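Local coordinates for ferric uptake regulation protein (Helicobacter pylori, PDB 2XIG) that probably acts as a global repressor of transcription, using ferrous iron as cofactor to bind the operators of the genes it controls, at residues H96-K107 / H134-C145. The protein carries 2 engineered substitutions. Sequence-based numbering, arbitrary orientation.
With ZN (zinc ion), chain M; ZN (zinc ion), chain N; ZN (zinc ion), chain L.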
ATOM      1  N   HIS C  96      -6.624 -30.075   2.542  1.00 19.14           N
ATOM      2  CA  HIS C  96      -6.029 -28.881   3.142  1.00 18.75           C
ATOM      3  C   HIS C  96      -4.811 -28.421   2.375  1.00 17.86           C
ATOM      4  O   HIS C  96      -3.945 -29.213   2.033  1.00 16.95           O
ATOM      5  CB  HIS C  96      -5.584 -29.106   4.582  1.00 19.05           C
ATOM      6  CG  HIS C  96      -4.743 -27.985   5.102  1.00 22.70           C
ATOM      7  ND1 HIS C  96      -5.284 -26.781   5.497  1.00 18.16           N
ATOM      8  CD2 HIS C  96      -3.401 -27.854   5.225  1.00 20.58           C
ATOM      9  CE1 HIS C  96      -4.314 -25.964   5.865  1.00 17.05           C
ATOM     10  NE2 HIS C  96      -3.162 -26.589   5.707  1.00 23.46           N
ATOM     11  N   HIS C  97      -4.722 -27.120   2.127  1.00 16.19           N
ATOM     12  CA  HIS C  97      -3.526 -26.584   1.511  1.00 12.03           C
ATOM     13  C   HIS C  97      -3.368 -25.123   1.887  1.00 12.89           C
ATOM     14  O   HIS C  97      -4.317 -24.446   2.295  1.00 13.88           O
ATOM     15  CB  HIS C  97      -3.617 -26.683  -0.008  1.00 14.99           C
ATOM     16  CG  HIS C  97      -4.783 -25.940  -0.572  1.00 11.86           C
ATOM     17  ND1 HIS C  97      -6.037 -26.502  -0.683  1.00 16.61           N
ATOM     18  CD2 HIS C  97      -4.900 -24.669  -1.019  1.00 12.05           C
ATOM     19  CE1 HIS C  97      -6.874 -25.612  -1.187  1.00 17.89           C
ATOM     20  NE2 HIS C  97      -6.207 -24.491  -1.392  1.00 15.84           N
ATOM     21  N   ASP C  98      -2.145 -24.653   1.745  1.00 12.37           N
ATOM     22  CA  ASP C  98      -1.825 -23.261   2.002  1.00 14.64           C
ATOM     23  C   ASP C  98      -1.518 -22.604   0.676  1.00 17.97           C
ATOM     24  O   ASP C  98      -1.635 -23.250  -0.364  1.00 15.25           O
ATOM     25  CB  ASP C  98      -0.652 -23.227   2.942  1.00 13.06           C
ATOM     26  CG  ASP C  98      -0.925 -24.026   4.198  1.00 15.45           C
ATOM     27  OD1 ASP C  98      -1.795 -23.598   4.972  1.00 17.77           O
ATOM     28  OD2 ASP C  98      -0.290 -25.084   4.396  1.00 19.57           O
ATOM     29  N   HIS C  99      -1.135 -21.326   0.689  1.00 15.42           N
ATOM     30  CA  HIS C  99      -1.087 -20.599  -0.571  1.00 16.35           C
ATOM     31  C   HIS C  99       0.167 -19.789  -0.801  1.00 17.79           C
ATOM     32  O   HIS C  99       0.654 -19.104   0.094  1.00 16.65           O
ATOM     33  CB  HIS C  99      -2.281 -19.660  -0.683  1.00 15.51           C
ATOM     34  CG  HIS C  99      -3.596 -20.364  -0.675  1.00 18.97           C
ATOM     35  ND1 HIS C  99      -4.318 -20.570   0.482  1.00 20.71           N
ATOM     36  CD2 HIS C  99      -4.318 -20.924  -1.676  1.00 15.36           C
ATOM     37  CE1 HIS C  99      -5.435 -21.208   0.191  1.00 19.44           C
ATOM     38  NE2 HIS C  99      -5.459 -21.432  -1.110  1.00 18.21           N
ATOM     39  N   ILE C 100       0.656 -19.873  -2.033  1.00 14.88           N
ATOM     40  CA  ILE C 100       1.692 -18.991  -2.539  1.00 11.88           C
ATOM     41  C   ILE C 100       1.008 -18.013  -3.499  1.00 15.31           C
ATOM     42  O   ILE C 100       0.190 -18.414  -4.314  1.00 15.97           O
ATOM     43  CB  ILE C 100       2.761 -19.819  -3.282  1.00 15.48           C
ATOM     44  CG1 ILE C 100       3.603 -20.600  -2.273  1.00 23.09           C
ATOM     45  CG2 ILE C 100       3.649 -18.937  -4.146  1.00 19.83           C
ATOM     46  CD1 ILE C 100       4.287 -21.831  -2.848  1.00 23.83           C
ATOM     47  N   ILE C 101       1.330 -16.730  -3.393  1.00 15.16           N
ATOM     48  CA  ILE C 101       0.691 -15.712  -4.231  1.00 18.26           C
ATOM     49  C   ILE C 101       1.760 -14.818  -4.835  1.00 16.26           C
ATOM     50  O   ILE C 101       2.591 -14.275  -4.115  1.00 14.75           O
ATOM     51  CB  ILE C 101      -0.282 -14.821  -3.414  1.00 19.27           C
ATOM     52  CG1 ILE C 101      -1.311 -15.671  -2.659  1.00 21.53           C
ATOM     53  CG2 ILE C 101      -0.965 -13.787  -4.314  1.00 18.80           C
ATOM     54  CD1 ILE C 101      -0.937 -15.916  -1.217  1.00 21.29           C
ATOM     55  N   CYS C 102       1.747 -14.673  -6.158  1.00 17.19           N
ATOM     56  CA  CYS C 102       2.724 -13.841  -6.835  1.00 17.49           C
ATOM     57  C   CYS C 102       2.327 -12.371  -6.738  1.00 20.52           C
ATOM     58  O   CYS C 102       1.227 -11.995  -7.125  1.00 22.49           O
ATOM     59  CB  CYS C 102       2.863 -14.234  -8.306  1.00 17.18           C
ATOM     60  SG  CYS C 102       4.055 -13.179  -9.151  1.00 19.43           S
ATOM     61  N   LEU C 103       3.231 -11.552  -6.219  1.00 21.16           N
ATOM     62  CA  LEU C 103       2.965 -10.127  -6.042  1.00 21.01           C
ATOM     63  C   LEU C 103       2.863  -9.365  -7.354  1.00 26.50           C
ATOM     64  O   LEU C 103       2.357  -8.243  -7.385  1.00 27.68           O
ATOM     65  CB  LEU C 103       4.058  -9.491  -5.191  1.00 20.80           C
ATOM     66  CG  LEU C 103       4.042  -9.922  -3.733  1.00 22.31           C
ATOM     67  CD1 LEU C 103       5.408  -9.728  -3.123  1.00 14.61           C
ATOM     68  CD2 LEU C 103       2.970  -9.156  -2.960  1.00 24.08           C
ATOM     69  N   HIS C 104       3.359  -9.957  -8.434  1.00 23.78           N
ATOM     70  CA  HIS C 104       3.391  -9.239  -9.705  1.00 27.01           C
ATOM     71  C   HIS C 104       2.187  -9.573 -10.580  1.00 30.44           C
ATOM     72  O   HIS C 104       1.525  -8.672 -11.096  1.00 30.44           O
ATOM     73  CB  HIS C 104       4.703  -9.493 -10.454  1.00 22.01           C
ATOM     74  CG  HIS C 104       4.857  -8.659 -11.691  1.00 29.41           C
ATOM     75  ND1 HIS C 104       4.880  -7.281 -11.659  1.00 28.83           N
ATOM     76  CD2 HIS C 104       4.993  -9.006 -12.993  1.00 34.59           C
ATOM     77  CE1 HIS C 104       5.021  -6.815 -12.889  1.00 33.74           C
ATOM     78  NE2 HIS C 104       5.095  -7.843 -13.717  1.00 35.13           N
ATOM     79  N   CYS C 105       1.888 -10.863 -10.726  1.00 28.89           N
ATOM     80  CA  CYS C 105       0.822 -11.293 -11.633  1.00 24.50           C
ATOM     81  C   CYS C 105      -0.419 -11.821 -10.910  1.00 26.04           C
ATOM     82  O   CYS C 105      -1.442 -12.079 -11.536  1.00 26.28           O
ATOM     83  CB  CYS C 105       1.345 -12.328 -12.629  1.00 23.35           C
ATOM     84  SG  CYS C 105       1.535 -14.008 -11.934  1.00 24.00           S
ATOM     85  N   GLY C 106      -0.327 -11.986  -9.595  1.00 25.38           N
ATOM     86  CA  GLY C 106      -1.478 -12.380  -8.801  1.00 25.55           C
ATOM     87  C   GLY C 106      -1.789 -13.868  -8.824  1.00 26.56           C
ATOM     88  O   GLY C 106      -2.746 -14.322  -8.194  1.00 27.69           O
ATOM     89  N   LYS C 107      -0.982 -14.628  -9.554  1.00 21.22           N
ATOM     90  CA  LYS C 107      -1.154 -16.077  -9.634  1.00 24.33           C
ATOM     91  C   LYS C 107      -1.115 -16.724  -8.251  1.00 22.69           C
ATOM     92  O   LYS C 107      -0.318 -16.333  -7.403  1.00 18.55           O
ATOM     93  CB  LYS C 107      -0.044 -16.662 -10.509  1.00 26.28           C
ATOM     94  CG  LYS C 107       0.101 -18.162 -10.477  1.00 30.96           C
ATOM     95  CD  LYS C 107       1.377 -18.581 -11.188  1.00 33.13           C
ATOM     96  CE  LYS C 107       1.412 -18.004 -12.589  1.00 39.34           C
ATOM     97  NZ  LYS C 107       2.686 -18.304 -13.281  1.00 39.28           N
ATOM     98  N   HIS C 134      -4.502 -22.835  11.251  1.00 19.97           N
ATOM     99  CA  HIS C 134      -3.466 -21.898  10.856  1.00 17.54           C
ATOM    100  C   HIS C 134      -3.805 -21.256   9.527  1.00 18.12           C
ATOM    101  O   HIS C 134      -4.603 -21.781   8.757  1.00 22.05           O
ATOM    102  CB  HIS C 134      -2.103 -22.593  10.797  1.00 17.63           C
ATOM    103  CG  HIS C 134      -2.021 -23.670   9.765  1.00 19.70           C
ATOM    104  ND1 HIS C 134      -2.420 -24.967  10.008  1.00 20.39           N
ATOM    105  CD2 HIS C 134      -1.575 -23.646   8.486  1.00 19.93           C
ATOM    106  CE1 HIS C 134      -2.233 -25.695   8.920  1.00 18.95           C
ATOM    107  NE2 HIS C 134      -1.723 -24.918   7.986  1.00 16.22           N
ATOM    108  N   ASP C 135      -3.206 -20.094   9.289  1.00 19.41           N
ATOM    109  CA  ASP C 135      -3.335 -19.387   8.024  1.00 22.68           C
ATOM    110  C   ASP C 135      -1.919 -19.042   7.601  1.00 24.10           C
ATOM    111  O   ASP C 135      -1.193 -18.357   8.336  1.00 24.79           O
ATOM    112  CB  ASP C 135      -4.168 -18.115   8.206  1.00 26.93           C
ATOM    113  CG  ASP C 135      -4.373 -17.364   6.907  1.00 42.31           C
ATOM    114  OD1 ASP C 135      -5.242 -17.774   6.112  1.00 49.71           O
ATOM    115  OD2 ASP C 135      -3.668 -16.363   6.679  1.00 51.28           O
ATOM    116  N   MET C 136      -1.515 -19.538   6.437  1.00 20.70           N
ATOM    117  CA  MET C 136      -0.154 -19.356   5.967  1.00 17.48           C
ATOM    118  C   MET C 136      -0.197 -18.941   4.509  1.00 20.56           C
ATOM    119  O   MET C 136      -0.735 -19.660   3.672  1.00 17.11           O
ATOM    120  CB  MET C 136       0.648 -20.651   6.142  1.00 20.93           C
ATOM    121  CG  MET C 136       2.011 -20.666   5.458  1.00 30.73           C
ATOM    122  SD  MET C 136       2.918 -22.191   5.840  1.00 45.16           S
ATOM    123  CE  MET C 136       4.302 -22.090   4.725  1.00 60.08           C
ATOM    124  N   LYS C 137       0.338 -17.757   4.222  1.00 15.17           N
ATOM    125  CA  LYS C 137       0.423 -17.267   2.850  1.00 16.71           C
ATOM    126  C   LYS C 137       1.842 -16.844   2.591  1.00 17.32           C
ATOM    127  O   LYS C 137       2.465 -16.187   3.434  1.00 18.37           O
ATOM    128  CB  LYS C 137      -0.503 -16.075   2.618  1.00 21.76           C
ATOM    129  CG  LYS C 137      -1.969 -16.346   2.863  1.00 29.95           C
ATOM    130  CD  LYS C 137      -2.700 -15.042   3.141  1.00 35.73           C
ATOM    131  CE  LYS C 137      -3.977 -15.289   3.923  1.00 36.99           C
ATOM    132  NZ  LYS C 137      -4.209 -14.199   4.902  1.00 39.27           N
ATOM    133  N   MET C 138       2.372 -17.235   1.438  1.00 15.62           N
ATOM    134  CA  MET C 138       3.692 -16.774   1.047  1.00 17.24           C
ATOM    135  C   MET C 138       3.587 -15.926  -0.205  1.00 16.43           C
ATOM    136  O   MET C 138       2.943 -16.315  -1.164  1.00 14.41           O
ATOM    137  CB  MET C 138       4.642 -17.939   0.828  1.00 23.52           C
ATOM    138  CG  MET C 138       5.296 -18.419   2.114  1.00 26.07           C
ATOM    139  SD  MET C 138       5.061 -20.174   2.267  1.00 49.64           S
ATOM    140  CE  MET C 138       5.974 -20.766   0.860  1.00 31.70           C
ATOM    141  N   PHE C 139       4.212 -14.755  -0.172  1.00 17.05           N
ATOM    142  CA  PHE C 139       4.148 -13.824  -1.296  1.00 15.68           C
ATOM    143  C   PHE C 139       5.467 -13.864  -2.039  1.00 10.98           C
ATOM    144  O   PHE C 139       6.526 -13.788  -1.432  1.00 14.22           O
ATOM    145  CB  PHE C 139       3.841 -12.412  -0.791  1.00 19.61           C
ATOM    146  CG  PHE C 139       2.489 -12.296  -0.146  1.00 18.68           C
ATOM    147  CD1 PHE C 139       1.360 -12.105  -0.923  1.00 19.94           C
ATOM    148  CD2 PHE C 139       2.339 -12.425   1.233  1.00 16.86           C
ATOM    149  CE1 PHE C 139       0.104 -12.015  -0.346  1.00 20.14           C
ATOM    150  CE2 PHE C 139       1.084 -12.339   1.815  1.00 23.30           C
ATOM    151  CZ  PHE C 139      -0.033 -12.129   1.024  1.00 22.98           C
ATOM    152  N   VAL C 140       5.397 -13.996  -3.357  1.00 15.40           N
ATOM    153  CA  VAL C 140       6.582 -14.281  -4.146  1.00 14.41           C
ATOM    154  C   VAL C 140       6.588 -13.489  -5.447  1.00 11.61           C
ATOM    155  O   VAL C 140       5.611 -12.838  -5.785  1.00 15.53           O
ATOM    156  CB  VAL C 140       6.619 -15.777  -4.531  1.00 16.48           C
ATOM    157  CG1 VAL C 140       6.599 -16.652  -3.280  1.00  9.45           C
ATOM    158  CG2 VAL C 140       5.437 -16.114  -5.431  1.00 15.71           C
ATOM    159  N   TRP C 141       7.709 -13.557  -6.156  1.00 16.38           N
ATOM    160  CA  TRP C 141       7.729 -13.341  -7.599  1.00 18.74           C
ATOM    161  C   TRP C 141       7.806 -14.722  -8.225  1.00 20.47           C
ATOM    162  O   TRP C 141       8.764 -15.466  -7.983  1.00 19.85           O
ATOM    163  CB  TRP C 141       8.951 -12.528  -8.032  1.00 21.05           C
ATOM    164  CG  TRP C 141       9.113 -11.229  -7.336  1.00 19.96           C
ATOM    165  CD1 TRP C 141       8.153 -10.540  -6.654  1.00 18.37           C
ATOM    166  CD2 TRP C 141      10.308 -10.438  -7.261  1.00 22.22           C
ATOM    167  NE1 TRP C 141       8.679  -9.373  -6.151  1.00 18.69           N
ATOM    168  CE2 TRP C 141      10.000  -9.285  -6.511  1.00 23.20           C
ATOM    169  CE3 TRP C 141      11.611 -10.592  -7.755  1.00 23.64           C
ATOM    170  CZ2 TRP C 141      10.944  -8.287  -6.240  1.00 20.22           C
ATOM    171  CZ3 TRP C 141      12.553  -9.602  -7.482  1.00 25.10           C
ATOM    172  CH2 TRP C 141      12.211  -8.462  -6.732  1.00 21.57           C
ATOM    173  N   CYS C 142       6.801 -15.078  -9.016  1.00 14.96           N
ATOM    174  CA  CYS C 142       6.706 -16.437  -9.520  1.00 23.13           C
ATOM    175  C   CYS C 142       7.716 -16.650 -10.642  1.00 26.09           C
ATOM    176  O   CYS C 142       8.331 -15.699 -11.136  1.00 20.83           O
ATOM    177  CB  CYS C 142       5.284 -16.742 -10.000  1.00 24.79           C
ATOM    178  SG  CYS C 142       4.886 -16.107 -11.655  1.00 23.53           S
ATOM    179  N   LYS C 143       7.887 -17.906 -11.024  1.00 21.86           N
ATOM    180  CA  LYS C 143       8.802 -18.274 -12.094  1.00 26.28           C
ATOM    181  C   LYS C 143       8.526 -17.476 -13.367  1.00 25.35           C
ATOM    182  O   LYS C 143       9.448 -16.957 -13.988  1.00 28.82           O
ATOM    183  CB  LYS C 143       8.678 -19.770 -12.386  1.00 27.78           C
ATOM    184  CG  LYS C 143       9.637 -20.276 -13.440  1.00 35.83           C
ATOM    185  CD  LYS C 143       9.441 -21.765 -13.676  1.00 44.38           C
ATOM    186  CE  LYS C 143      10.437 -22.300 -14.695  1.00 50.68           C
ATOM    187  NZ  LYS C 143      10.295 -21.631 -16.019  1.00 54.26           N
ATOM    188  N   GLU C 144       7.256 -17.383 -13.751  1.00 23.23           N
ATOM    189  CA  GLU C 144       6.903 -16.777 -15.036  1.00 22.47           C
ATOM    190  C   GLU C 144       7.203 -15.273 -15.085  1.00 27.33           C
ATOM    191  O   GLU C 144       7.645 -14.759 -16.111  1.00 27.67           O
ATOM    192  CB  GLU C 144       5.434 -17.046 -15.382  1.00 24.98           C
ATOM    193  CG  GLU C 144       5.147 -18.487 -15.849  1.00 26.99           C
ATOM    194  CD  GLU C 144       5.328 -19.523 -14.747  1.00 32.97           C
ATOM    195  OE1 GLU C 144       4.994 -19.228 -13.578  1.00 32.10           O
ATOM    196  OE2 GLU C 144       5.798 -20.640 -15.049  1.00 33.48           O
ATOM    197  N   CYS C 145       6.974 -14.577 -13.972  1.00 21.12           N
ATOM    198  CA  CYS C 145       7.250 -13.138 -13.901  1.00 26.08           C
ATOM    199  C   CYS C 145       8.740 -12.817 -13.809  1.00 23.85           C
ATOM    200  O   CYS C 145       9.173 -11.735 -14.214  1.00 31.60           O
ATOM    201  CB  CYS C 145       6.501 -12.490 -12.729  1.00 13.87           C
ATOM    202  SG  CYS C 145       4.733 -12.415 -12.974  1.00 24.80           S
TER
HETATM  203 ZN    ZN M1152       3.797 -13.933 -11.390  1.00 23.31          ZN
HETATM  204 ZN    ZN N1153      -1.253 -25.752   6.185  1.00 20.82          ZN
HETATM  205 ZN    ZN L1151      -6.783 -22.643  -2.210  1.00 21.04          ZN
HETATM  206  O   HOH W   1      -3.393 -21.363   5.277  1.00 19.44           O
HETATM  207  O   HOH W   2      -3.523 -19.530   2.813  1.00 27.06           O
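In the sheet that this Fur protein continues into its second subunit, strand 98-102 runs parallel to the later part of strand 130-141, with one zinc just before the paired stretch and another just after it. Past the C-terminal ends of the two strands, a Cys4 site takes Cys102 and Cys105 from one CxxC pair, Cys142 and Cys145 from the other. Cys102 SG, swung anti to its own N (chi1 179°), lies 2.4 Å from the zinc and accepts three N-H groups, from His104, Cys105 and, across the contact at 3.3 Å, Cys142. Lys107 NZ sits 3.5 Å from Cys142 SG and forms a salt bridge with Glu144.

Between the metals, Met138 N bonds His99 O at 2.9 Å and Val140 O receives Leu103 N at 2.7 Å. Ile100 CG2 packs on Val140 CG2 at 3.6 Å; on the other face Ile101 CB meets Phe139 CD1.

Where strand 98-102 begins, His96 NE2 and His134 NE2 join both carboxylate oxygens of Asp98 on the second zinc, Glu117 completing the site. A water links Asp98 OD1 to Met136 N. The N-H groups and the lysine probably temper the thiolates' negative charge, while the His96 zinc ties that strand's beginning to strand 130-141.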